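Local coordinates for angiopoietin-related protein 6 (Homo sapiens, PDB 6Y43), which is an angiopoietin-like growth factor that probably acts outside the cell, its fibrinogen-like domain carrying a calcium ion and probably serving in recognition of partners, at residues A[9-14]-A[217-222]; A[152-155]-A[160-163]; A[164-169]-A[174-179]. One frame throughout, in Å; residues are numbered along the deposited sequence.

Interaction 1: residues A[9-14]-A[217-222]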
ATOM      1  N   TRP A   9      12.121 -14.510   7.323  1.00 12.25           N
ATOM      2  CA  TRP A   9      10.788 -14.996   7.640  1.00 12.14           C
ATOM      3  C   TRP A   9       9.941 -15.108   6.380  1.00 14.42           C
ATOM      4  O   TRP A   9      10.162 -14.405   5.391  1.00 13.75           O
ATOM      5  CB  TRP A   9      10.084 -14.058   8.633  1.00 13.43           C
ATOM      6  CG  TRP A   9      10.901 -13.689   9.834  1.00 11.43           C
ATOM      7  CD1 TRP A   9      11.748 -12.618   9.966  1.00 12.00           C
ATOM      8  CD2 TRP A   9      10.974 -14.414  11.072  1.00 13.66           C
ATOM      9  NE1 TRP A   9      12.335 -12.629  11.218  1.00 13.00           N
ATOM     10  CE2 TRP A   9      11.881 -13.723  11.911  1.00 14.12           C
ATOM     11  CE3 TRP A   9      10.369 -15.580  11.554  1.00 16.97           C
ATOM     12  CZ2 TRP A   9      12.174 -14.152  13.212  1.00 17.97           C
ATOM     13  CZ3 TRP A   9      10.683 -16.011  12.850  1.00 17.72           C
ATOM     14  CH2 TRP A   9      11.576 -15.299  13.652  1.00 17.51           C
ATOM     15  N   GLN A  10       8.922 -15.966   6.444  1.00 18.29           N
ATOM     16  CA  GLN A  10       7.964 -16.009   5.345  1.00 18.49           C
ATOM     17  C   GLN A  10       7.160 -14.716   5.278  1.00 16.06           C
ATOM     18  O   GLN A  10       6.805 -14.248   4.192  1.00 13.87           O
ATOM     19  CB  GLN A  10       7.033 -17.206   5.509  1.00 22.82           C
ATOM     20  CG  GLN A  10       6.095 -17.362   4.330  1.00 26.86           C
ATOM     21  CD  GLN A  10       5.294 -18.647   4.357  1.00 37.34           C
ATOM     22  OE1 GLN A  10       5.561 -19.549   5.150  1.00 32.70           O
ATOM     23  NE2 GLN A  10       4.300 -18.734   3.481  1.00 45.94           N
ATOM     24  N   ASP A  11       6.863 -14.137   6.432  1.00 15.65           N
ATOM     25  CA  ASP A  11       6.155 -12.867   6.511  1.00 15.23           C
ATOM     26  C   ASP A  11       6.247 -12.329   7.935  1.00 13.81           C
ATOM     27  O   ASP A  11       6.779 -12.980   8.842  1.00 13.74           O
ATOM     28  CB  ASP A  11       4.704 -13.053   6.075  1.00 16.51           C
ATOM     29  CG  ASP A  11       4.043 -14.234   6.769  1.00 17.86           C
ATOM     30  OD1 ASP A  11       4.123 -14.327   8.014  1.00 18.09           O
ATOM     31  OD2 ASP A  11       3.439 -15.065   6.063  1.00 26.68           O
ATOM     32  N   CYS A  12       5.724 -11.110   8.118  1.00 13.25           N
ATOM     33  CA  CYS A  12       5.784 -10.471   9.428  1.00 12.59           C
ATOM     34  C   CYS A  12       4.997 -11.254  10.470  1.00 15.04           C
ATOM     35  O   CYS A  12       5.363 -11.263  11.643  1.00 12.40           O
ATOM     36  CB  CYS A  12       5.265  -9.036   9.326  1.00 11.29           C
ATOM     37  SG  CYS A  12       6.369  -7.978   8.339  1.00 11.58           S
ATOM     38  N   ALA A  13       3.904 -11.890  10.061  1.00 13.83           N
ATOM     39  CA  ALA A  13       3.121 -12.687  10.996  1.00 15.14           C
ATOM     40  C   ALA A  13       3.958 -13.815  11.590  1.00 16.40           C
ATOM     41  O   ALA A  13       3.893 -14.071  12.796  1.00 19.05           O
ATOM     42  CB  ALA A  13       1.883 -13.235  10.292  1.00 19.98           C
ATOM     43  N   GLU A  14       4.784 -14.476  10.773  1.00 19.30           N
ATOM     44  CA  GLU A  14       5.629 -15.540  11.316  1.00 16.44           C
ATOM     45  C   GLU A  14       6.622 -14.987  12.344  1.00 18.25           C
ATOM     46  O   GLU A  14       6.821 -15.579  13.415  1.00 19.82           O
ATOM     47  CB  GLU A  14       6.352 -16.265  10.180  1.00 18.68           C
ATOM     48  CG  GLU A  14       7.245 -17.377  10.708  1.00 22.52           C
ATOM     49  CD  GLU A  14       7.984 -18.115   9.634  1.00 23.61           C
ATOM     50  OE1 GLU A  14       8.525 -17.465   8.715  1.00 24.98           O
ATOM     51  OE2 GLU A  14       8.023 -19.359   9.718  1.00 39.54           O
ATOM     52  N   ILE A 217      -0.209  -5.895   4.672  1.00  7.90           N
ATOM     53  CA  ILE A 217      -0.871  -7.174   4.460  1.00 10.23           C
ATOM     54  C   ILE A 217      -0.420  -8.209   5.488  1.00 10.77           C
ATOM     55  O   ILE A 217       0.655  -8.121   6.087  1.00 10.67           O
ATOM     56  CB  ILE A 217      -0.642  -7.698   3.026  1.00 12.73           C
ATOM     57  CG1 ILE A 217       0.849  -7.905   2.777  1.00 13.88           C
ATOM     58  CG2 ILE A 217      -1.271  -6.748   2.036  1.00 12.03           C
ATOM     59  CD1 ILE A 217       1.125  -8.549   1.415  1.00 12.89           C
ATOM     60  N   ARG A 218      -1.280  -9.206   5.690  1.00 11.64           N
ATOM     61  CA  ARG A 218      -1.088 -10.283   6.638  1.00 10.64           C
ATOM     62  C   ARG A 218      -1.846 -11.483   6.112  1.00 15.46           C
ATOM     63  O   ARG A 218      -2.934 -11.312   5.538  1.00 14.34           O
ATOM     64  CB  ARG A 218      -1.607  -9.871   8.017  1.00 15.47           C
ATOM     65  CG  ARG A 218      -1.464 -10.874   9.149  1.00 19.89           C
ATOM     66  CD  ARG A 218      -1.865 -10.197  10.458  1.00 18.35           C
ATOM     67  NE  ARG A 218      -3.318 -10.058  10.654  1.00 17.13           N
ATOM     68  CZ  ARG A 218      -3.861  -9.529  11.750  1.00 16.35           C
ATOM     69  NH1 ARG A 218      -3.100  -9.084  12.749  1.00 14.58           N
ATOM     70  NH2 ARG A 218      -5.177  -9.424  11.851  1.00 21.86           N
ATOM     71  N   PRO A 219      -1.326 -12.695   6.289  1.00 14.75           N
ATOM     72  CA  PRO A 219      -2.117 -13.872   5.906  1.00 17.41           C
ATOM     73  C   PRO A 219      -3.470 -13.863   6.604  1.00 16.55           C
ATOM     74  O   PRO A 219      -3.603 -13.457   7.765  1.00 14.23           O
ATOM     75  CB  PRO A 219      -1.244 -15.054   6.352  1.00 18.82           C
ATOM     76  CG  PRO A 219       0.149 -14.493   6.461  1.00 19.88           C
ATOM     77  CD  PRO A 219      -0.025 -13.065   6.879  1.00 16.95           C
ATOM     78  N   LEU A 220      -4.486 -14.288   5.875  1.00 16.34           N
ATOM     79  CA  LEU A 220      -5.847 -14.345   6.389  1.00 18.94           C
ATOM     80  C   LEU A 220      -6.165 -15.794   6.697  1.00 19.98           C
ATOM     81  O   LEU A 220      -6.341 -16.603   5.786  1.00 23.59           O
ATOM     82  CB  LEU A 220      -6.842 -13.792   5.380  1.00 21.08           C
ATOM     83  CG  LEU A 220      -8.297 -13.719   5.814  1.00 24.05           C
ATOM     84  CD1 LEU A 220      -8.480 -13.003   7.122  1.00 26.41           C
ATOM     85  CD2 LEU A 220      -9.070 -13.039   4.686  1.00 27.99           C
ATOM     86  N   LYS A 221      -6.238 -16.111   7.971  1.00 18.37           N
ATOM     87  CA  LYS A 221      -6.514 -17.453   8.453  1.00 23.24           C
ATOM     88  C   LYS A 221      -7.908 -17.444   9.065  1.00 24.15           C
ATOM     89  O   LYS A 221      -8.102 -16.930  10.167  1.00 25.31           O
ATOM     90  CB  LYS A 221      -5.445 -17.842   9.461  1.00 29.18           C
ATOM     91  CG  LYS A 221      -5.702 -19.107  10.195  1.00 36.90           C
ATOM     92  CD  LYS A 221      -5.833 -20.200   9.130  1.00 38.07           C
ATOM     93  CE  LYS A 221      -6.563 -21.347   9.725  1.00 40.71           C
ATOM     94  NZ  LYS A 221      -5.529 -22.233  10.198  1.00 43.45           N
ATOM     95  N   LEU A 222      -8.877 -17.993   8.346  1.00 24.20           N
ATOM     96  CA  LEU A 222     -10.261 -17.924   8.798  1.00 22.71           C
ATOM     97  C   LEU A 222     -10.533 -18.861   9.979  1.00 21.77           C
ATOM     98  O   LEU A 222      -9.922 -19.929  10.094  1.00 21.79           O
ATOM     99  CB  LEU A 222     -11.209 -18.251   7.647  1.00 26.26           C
ATOM    100  CG  LEU A 222     -11.107 -17.343   6.426  1.00 26.83           C
ATOM    101  CD1 LEU A 222     -11.953 -17.917   5.299  1.00 28.35           C
ATOM    102  CD2 LEU A 222     -11.537 -15.940   6.778  1.00 28.62           C
ATOM    103  OXT LEU A 222     -11.348 -18.537  10.846  1.00 20.28           O
TER
HETATM  104  O   HOH W   1       2.639 -10.575   7.416  1.00 16.17           O
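Pro219 carries most of the apolar contact: its CD lies 3.9 Å from Ala13 CB, while its CG is turned to the carboxylate of Asp11, with OD2 at 3.4 Å. Arg218 adds only the aliphatic start of its side chain, CG passing 4.3 Å from Ala13 CB; its guanidinium lies elsewhere, NH1 being hydrogen-bonded to Glu44 O and Gly46 O.

The polar part is helix capping and a water. Asp11 is the N-cap residue of helix 12-17. Its CG sits between the backbone N and the carbonyl carbon (chi1 49°), which brings OD1 back over the first turn to accept from Glu14 N at 2.8 Å. Glu14 OE1 in turn accepts at 2.7 Å from the N of Gln10, one residue before the N-cap, so that the side chains of Asp11 and Glu14 each close a bond across the start of the helix. A leucine in place of Asp11 would probably leave Glu14 N without its side-chain acceptor and the start of the helix less firmly capped. One water accepts from Ala13 N and donates weakly to Ile217 O.

The contact brings the N-terminal helix, tied through the Cys12-Cys39 disulfide to strand 33-40, against the end of strand 212-219, which runs between strands 48-54 and 95-102.

Interaction 2: residues A[152-155]-A[160-163]. With CA (calcium ion), chain B.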
ATOM      1  N   ASP A 152       2.957   6.460 -18.433  1.00 15.48           N
ATOM      2  CA  ASP A 152       3.175   5.982 -19.801  1.00 14.16           C
ATOM      3  C   ASP A 152       2.370   4.726 -20.121  1.00 16.06           C
ATOM      4  O   ASP A 152       2.408   4.251 -21.271  1.00 14.82           O
ATOM      5  CB  ASP A 152       4.676   5.762 -20.074  1.00 17.65           C
ATOM      6  CG  ASP A 152       5.270   4.529 -19.388  1.00 19.07           C
ATOM      7  OD1 ASP A 152       4.585   3.801 -18.642  1.00 23.58           O
ATOM      8  OD2 ASP A 152       6.480   4.285 -19.624  1.00 24.78           O
ATOM      9  N   ARG A 153       1.604   4.215 -19.139  1.00 14.18           N
ATOM     10  CA  ARG A 153       0.798   3.008 -19.289  1.00 11.58           C
ATOM     11  C   ARG A 153      -0.596   3.361 -18.785  1.00 12.26           C
ATOM     12  O   ARG A 153      -1.003   2.985 -17.677  1.00 10.86           O
ATOM     13  CB  ARG A 153       1.391   1.857 -18.553  1.00 13.88           C
ATOM     14  CG  ARG A 153       2.502   1.144 -19.346  1.00 14.43           C
ATOM     15  CD  ARG A 153       3.284   0.373 -18.363  1.00 15.46           C
ATOM     16  NE  ARG A 153       4.347  -0.498 -18.862  1.00 12.58           N
ATOM     17  CZ  ARG A 153       5.546  -0.081 -19.246  1.00 14.34           C
ATOM     18  NH1 ARG A 153       5.834   1.215 -19.318  1.00 16.73           N
ATOM     19  NH2 ARG A 153       6.458  -0.976 -19.586  1.00 14.19           N
ATOM     20  N   ASP A 154      -1.331   4.089 -19.618  1.00  9.91           N
ATOM     21  CA  ASP A 154      -2.701   4.503 -19.312  1.00 12.68           C
ATOM     22  C   ASP A 154      -3.629   3.332 -19.598  1.00 13.16           C
ATOM     23  O   ASP A 154      -3.982   3.062 -20.745  1.00 13.56           O
ATOM     24  CB  ASP A 154      -3.081   5.736 -20.124  1.00 10.90           C
ATOM     25  CG  ASP A 154      -4.521   6.201 -19.887  1.00 12.15           C
ATOM     26  OD1 ASP A 154      -5.294   5.473 -19.221  1.00 12.57           O
ATOM     27  OD2 ASP A 154      -4.862   7.285 -20.397  1.00 15.33           O
ATOM     28  N   ARG A 155      -4.025   2.634 -18.540  1.00 10.29           N
ATOM     29  CA  ARG A 155      -4.940   1.508 -18.606  1.00 11.35           C
ATOM     30  C   ARG A 155      -6.243   1.803 -17.884  1.00 10.62           C
ATOM     31  O   ARG A 155      -7.020   0.889 -17.605  1.00 11.45           O
ATOM     32  CB  ARG A 155      -4.286   0.282 -17.988  1.00 11.73           C
ATOM     33  CG  ARG A 155      -3.044  -0.071 -18.703  1.00 12.49           C
ATOM     34  CD  ARG A 155      -2.125  -0.921 -17.879  1.00 11.88           C
ATOM     35  NE  ARG A 155      -1.124  -1.488 -18.771  1.00 12.67           N
ATOM     36  CZ  ARG A 155       0.037  -1.973 -18.378  1.00 13.59           C
ATOM     37  NH1 ARG A 155       0.359  -1.961 -17.086  1.00 13.14           N
ATOM     38  NH2 ARG A 155       0.867  -2.471 -19.283  1.00 11.17           N
ATOM     39  N   GLY A 160      -9.011  10.748 -20.174  1.00 15.48           N
ATOM     40  CA  GLY A 160      -7.640  11.198 -20.142  1.00 17.07           C
ATOM     41  C   GLY A 160      -6.777  10.296 -19.351  1.00 13.51           C
ATOM     42  O   GLY A 160      -7.109   9.129 -19.167  1.00 12.45           O
ATOM     43  N   ASN A 161      -5.685  10.787 -18.891  1.00 13.30           N
ATOM     44  CA  ASN A 161      -4.623   9.996 -18.256  1.00 12.95           C
ATOM     45  C   ASN A 161      -4.623  10.292 -16.755  1.00 12.17           C
ATOM     46  O   ASN A 161      -4.038  11.280 -16.300  1.00 10.17           O
ATOM     47  CB  ASN A 161      -3.273  10.330 -18.894  1.00 13.96           C
ATOM     48  CG  ASN A 161      -2.155   9.416 -18.405  1.00 13.57           C
ATOM     49  OD1 ASN A 161      -2.183   8.888 -17.282  1.00 14.00           O
ATOM     50  ND2 ASN A 161      -1.138   9.269 -19.222  1.00 14.13           N
ATOM     51  N   CYS A 162      -5.258   9.412 -15.975  1.00 10.06           N
ATOM     52  CA  CYS A 162      -5.399   9.689 -14.548  1.00  9.04           C
ATOM     53  C   CYS A 162      -4.050   9.908 -13.868  1.00  8.92           C
ATOM     54  O   CYS A 162      -3.896  10.828 -13.055  1.00 10.05           O
ATOM     55  CB  CYS A 162      -6.134   8.550 -13.850  1.00  8.94           C
ATOM     56  SG  CYS A 162      -7.844   8.407 -14.298  1.00 10.68           S
ATOM     57  N   ALA A 163      -3.060   9.070 -14.190  1.00  9.05           N
ATOM     58  CA  ALA A 163      -1.751   9.169 -13.545  1.00  9.25           C
ATOM     59  C   ALA A 163      -1.074  10.504 -13.834  1.00  8.95           C
ATOM     60  O   ALA A 163      -0.319  11.022 -13.000  1.00 10.89           O
ATOM     61  CB  ALA A 163      -0.866   8.023 -14.033  1.00 10.53           C
TER
HETATM   62 CA    CA B 501      -7.281   6.929 -19.788  0.99 12.60          CA
HETATM   63  O   HOH W   2      -7.367   7.653 -22.113  1.00 19.26           O
HETATM   64  O   HOH W   3      -8.234   4.891 -20.634  1.00 16.24           O
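Gly160 O, with the carboxylate of Asp154, grips the calcium ion that joins the two segments. The carbonyl oxygen is 2.3 Å from the calcium, and Asp154 is bidentate, its OD1 and OD2 both 2.5 Å from the ion. With CG anti to the backbone N (chi1 178°), the Asp154 side chain reaches from its loop toward residues 160-161. Two waters, each 2.4 Å from the calcium, complete this part of the shell, and Asp156 OD1 and Tyr158 O supply the remaining two ligands, making seven in all. Asp154 OD2 and Gly160 O approach to 3.2 Å as neighbouring ligands of one cation, whose charge probably offsets the repulsion between the two oxygens.

Beside the metal, Asp154 OD2 also lies against the aliphatic part of Asn161, 3.7 Å from its CB. The Asn161 amide works on both sides of this contact: as N-cap of the following helix its OD1 accepts from Leu164 N, and its ND2 donates to Val151 O, just before the first loop segment. Asp156 is likewise shared, since its OD2 accepts from Cys162 N while OD1 holds the ion.

On the far side of the loop, Arg153 NH1 makes a salt bridge with Asp152 OD1 at 3.0 Å, and the Arg153 guanidinium forms a cation-pi contact with Trp65, the first residue of helix 65-70. This calcium loop, a familiar feature of fibrinogen-like domains, lies after strand 127-133 and leads directly into the short helix 162-166, which the Cys162-Cys175 disulfide joins to the chain beyond it.

Interaction 3: residues A[164-169]-A[174-179]. With EDO (1,2-ethanediol), chain D.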
ATOM      1  N   LEU A 164      -1.280  11.042 -15.039  1.00 10.52           N
ATOM      2  CA  LEU A 164      -0.706  12.334 -15.403  1.00 11.41           C
ATOM      3  C   LEU A 164      -1.202  13.429 -14.475  1.00 13.50           C
ATOM      4  O   LEU A 164      -0.449  14.346 -14.119  1.00 14.57           O
ATOM      5  CB  LEU A 164      -1.077  12.672 -16.849  1.00 13.12           C
ATOM      6  CG  LEU A 164      -0.593  13.993 -17.450  1.00 18.28           C
ATOM      7  CD1 LEU A 164       0.911  14.004 -17.564  1.00 19.42           C
ATOM      8  CD2 LEU A 164      -1.239  14.200 -18.816  1.00 22.29           C
ATOM      9  N   TYR A 165      -2.471  13.361 -14.092  1.00 13.56           N
ATOM     10  CA  TYR A 165      -3.043  14.405 -13.256  1.00 12.92           C
ATOM     11  C   TYR A 165      -2.942  14.089 -11.773  1.00 12.10           C
ATOM     12  O   TYR A 165      -2.756  15.010 -10.974  1.00 11.22           O
ATOM     13  CB  TYR A 165      -4.513  14.632 -13.611  1.00 13.12           C
ATOM     14  CG  TYR A 165      -4.751  14.943 -15.077  1.00 15.61           C
ATOM     15  CD1 TYR A 165      -4.284  16.115 -15.644  1.00 21.78           C
ATOM     16  CD2 TYR A 165      -5.429  14.050 -15.878  1.00 18.09           C
ATOM     17  CE1 TYR A 165      -4.501  16.394 -16.991  1.00 22.71           C
ATOM     18  CE2 TYR A 165      -5.651  14.317 -17.226  1.00 22.97           C
ATOM     19  CZ  TYR A 165      -5.180  15.485 -17.771  1.00 25.51           C
ATOM     20  OH  TYR A 165      -5.403  15.738 -19.108  1.00 31.50           O
ATOM     21  N   GLN A 166      -3.092  12.822 -11.374  1.00  8.82           N
ATOM     22  CA  GLN A 166      -3.089  12.492  -9.949  1.00 11.13           C
ATOM     23  C   GLN A 166      -1.747  11.973  -9.461  1.00 10.56           C
ATOM     24  O   GLN A 166      -1.554  11.870  -8.247  1.00  9.06           O
ATOM     25  CB  GLN A 166      -4.188  11.485  -9.650  1.00  9.25           C
ATOM     26  CG  GLN A 166      -5.555  12.060  -9.950  1.00 16.74           C
ATOM     27  CD  GLN A 166      -6.637  11.309  -9.252  1.00 18.01           C
ATOM     28  OE1 GLN A 166      -7.257  11.804  -8.320  1.00 25.86           O
ATOM     29  NE2 GLN A 166      -6.879  10.091  -9.710  1.00 20.18           N
ATOM     30  N   ARG A 167      -0.809  11.694 -10.374  1.00  8.94           N
ATOM     31  CA  ARG A 167       0.638  11.612 -10.158  1.00 10.81           C
ATOM     32  C   ARG A 167       1.108  10.337  -9.474  1.00  9.91           C
ATOM     33  O   ARG A 167       2.272  10.256  -9.116  1.00 12.32           O
ATOM     34  CB  ARG A 167       1.160  12.814  -9.358  1.00 11.31           C
ATOM     35  CG  ARG A 167       0.636  14.170  -9.792  1.00 13.36           C
ATOM     36  CD  ARG A 167       0.960  14.493 -11.236  1.00 16.91           C
ATOM     37  NE  ARG A 167       2.390  14.634 -11.436  1.00 19.55           N
ATOM     38  CZ  ARG A 167       2.967  14.997 -12.577  1.00 23.39           C
ATOM     39  NH1 ARG A 167       2.230  15.255 -13.654  1.00 25.09           N
ATOM     40  NH2 ARG A 167       4.293  15.089 -12.642  1.00 21.72           N
ATOM     41  N   GLY A 168       0.261   9.319  -9.317  1.00  9.00           N
ATOM     42  CA  GLY A 168       0.685   8.059  -8.752  1.00 10.37           C
ATOM     43  C   GLY A 168       0.746   6.973  -9.808  1.00 11.32           C
ATOM     44  O   GLY A 168       0.354   7.130 -10.959  1.00 10.46           O
ATOM     45  N   GLY A 169       1.331   5.829  -9.390  1.00  9.59           N
ATOM     46  CA  GLY A 169       1.002   4.555 -10.000  1.00  9.89           C
ATOM     47  C   GLY A 169      -0.141   3.964  -9.194  1.00  9.45           C
ATOM     48  O   GLY A 169      -0.094   3.943  -7.962  1.00 10.30           O
ATOM     49  N   ALA A 174     -11.810   6.181 -12.824  1.00 10.11           N
ATOM     50  CA  ALA A 174     -12.120   7.415 -13.551  1.00 10.39           C
ATOM     51  C   ALA A 174     -12.456   8.584 -12.617  1.00 11.53           C
ATOM     52  O   ALA A 174     -13.558   9.145 -12.660  1.00 12.48           O
ATOM     53  CB  ALA A 174     -13.277   7.165 -14.520  1.00 11.45           C
ATOM     54  N   CYS A 175     -11.508   9.024 -11.765  1.00  9.69           N
ATOM     55  CA  CYS A 175     -10.162   8.460 -11.687  1.00 11.26           C
ATOM     56  C   CYS A 175      -9.921   7.690 -10.406  1.00  8.34           C
ATOM     57  O   CYS A 175      -9.308   6.606 -10.421  1.00  9.57           O
ATOM     58  CB  CYS A 175      -9.092   9.546 -11.756  1.00 12.92           C
ATOM     59  SG  CYS A 175      -8.757  10.056 -13.456  1.00 16.07           S
ATOM     60  N   ALA A 176     -10.364   8.251  -9.271  1.00  8.84           N
ATOM     61  CA  ALA A 176     -10.047   7.574  -8.022  1.00  8.45           C
ATOM     62  C   ALA A 176     -10.882   8.024  -6.833  1.00  9.93           C
ATOM     63  O   ALA A 176     -11.138   9.216  -6.626  1.00 11.29           O
ATOM     64  CB  ALA A 176      -8.564   7.748  -7.651  1.00  9.05           C
ATOM     65  N   HIS A 177     -11.216   7.037  -6.019  1.00  8.75           N
ATOM     66  CA  HIS A 177     -11.665   7.270  -4.656  1.00  8.17           C
ATOM     67  C   HIS A 177     -10.504   7.347  -3.668  1.00  8.67           C
ATOM     68  O   HIS A 177     -10.673   7.907  -2.586  1.00  9.47           O
ATOM     69  CB  HIS A 177     -12.641   6.172  -4.252  1.00  8.60           C
ATOM     70  CG  HIS A 177     -13.982   6.303  -4.907  1.00  9.51           C
ATOM     71  ND1 HIS A 177     -15.036   5.471  -4.620  1.00 10.34           N
ATOM     72  CD2 HIS A 177     -14.417   7.146  -5.876  1.00 12.96           C
ATOM     73  CE1 HIS A 177     -16.079   5.816  -5.358  1.00 11.62           C
ATOM     74  NE2 HIS A 177     -15.729   6.835  -6.122  1.00 11.58           N
ATOM     75  N   SER A 178      -9.344   6.788  -4.005  1.00  8.27           N
ATOM     76  CA  SER A 178      -8.164   6.864  -3.158  1.00  7.62           C
ATOM     77  C   SER A 178      -6.951   7.077  -4.048  1.00  8.78           C
ATOM     78  O   SER A 178      -6.932   6.630  -5.192  1.00 10.21           O
ATOM     79  CB  SER A 178      -7.995   5.597  -2.321  1.00  8.22           C
ATOM     80  OG  SER A 178      -8.103   4.416  -3.068  1.00 10.06           O
ATOM     81  N   ASN A 179      -5.944   7.785  -3.533  1.00  7.12           N
ATOM     82  CA  ASN A 179      -4.787   8.127  -4.353  1.00  6.57           C
ATOM     83  C   ASN A 179      -3.546   8.092  -3.471  1.00  7.13           C
ATOM     84  O   ASN A 179      -2.795   9.055  -3.373  1.00  8.24           O
ATOM     85  CB  ASN A 179      -4.974   9.498  -4.997  1.00  8.39           C
ATOM     86  CG  ASN A 179      -3.925   9.822  -6.042  1.00  8.94           C
ATOM     87  OD1 ASN A 179      -3.568   8.978  -6.859  1.00  9.82           O
ATOM     88  ND2 ASN A 179      -3.442  11.068  -6.028  1.00  8.25           N
TER
HETATM   89  C1  EDO D 503       3.515   7.652 -12.247  1.00 10.28           C
HETATM   90  O1  EDO D 503       2.352   7.227 -12.965  1.00 15.58           O
HETATM   91  C2  EDO D 503       4.571   8.137 -13.245  1.00 18.27           C
HETATM   92  O2  EDO D 503       4.932   7.035 -14.096  1.00 16.28           O
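Gln166, the last residue of helix 162-166, makes the cross-segment contacts, meeting Asn179 through its backbone and Cys175 and Ala176 through its side chain.

At Gln166 the helix ends with its carbonyl oxygen taken by Asn179 ND2, 3.0 Å away in a nearly straight bond (173°). Gln166 O lies nearly in the plane of the Asn179 amide, whereas ND2 is tilted 27° from the plane of the Gln166 carbonyl. Asn179 has CG anti to its own backbone N (chi1 -170°), and this carries the amide across to the helix end, where its ND2 also packs 3.7 Å from Gln166 CB. The rest of the amide is also held: OD1 accepts from Tyr172 OH, and ND2 makes a second bond, to Gly197 O. The Gln166 side chain, extended beyond CG, runs out alongside Ala176 and the CB of Cys175, which follows a cis peptide bond and whose disulfide belongs to the C-terminal, calcium-binding part of the fibrinogen-like fold.

Arg167 then breaks the helix with a positive phi, turning the chain into Gly168 and Gly169. Its side chain folds back within the segment, NH1 donating to Leu164 O at 2.9 Å. Gly168 N donates to Tyr172 OH and Gly169 N to Tyr68 OH, while Gly168 O receives a hydrogen bond from O1 of a bound ethanediol at 2.8 Å.

Overall arrangement
Interactions 2 and 3 form one continuous region, their centres about 9 Å apart. Both use helix 162-166, the first at its start and the second at its end, and the disulfide between Cys162 SG and Cys175 SG (2.1 Å) joins them covalently; Ala163 CB also packs 3.4 Å from Gly168 O. The calcium ion of interaction 2 is about 7 Å from the side chain of Cys175, and a bound buffer molecule approaches Gln166 to about 3 Å. Interaction 1 lies across the chain's centre, about 33 Å from interaction 2 and 29 Å from interaction 3 between centres, where the two ends of the domain meet.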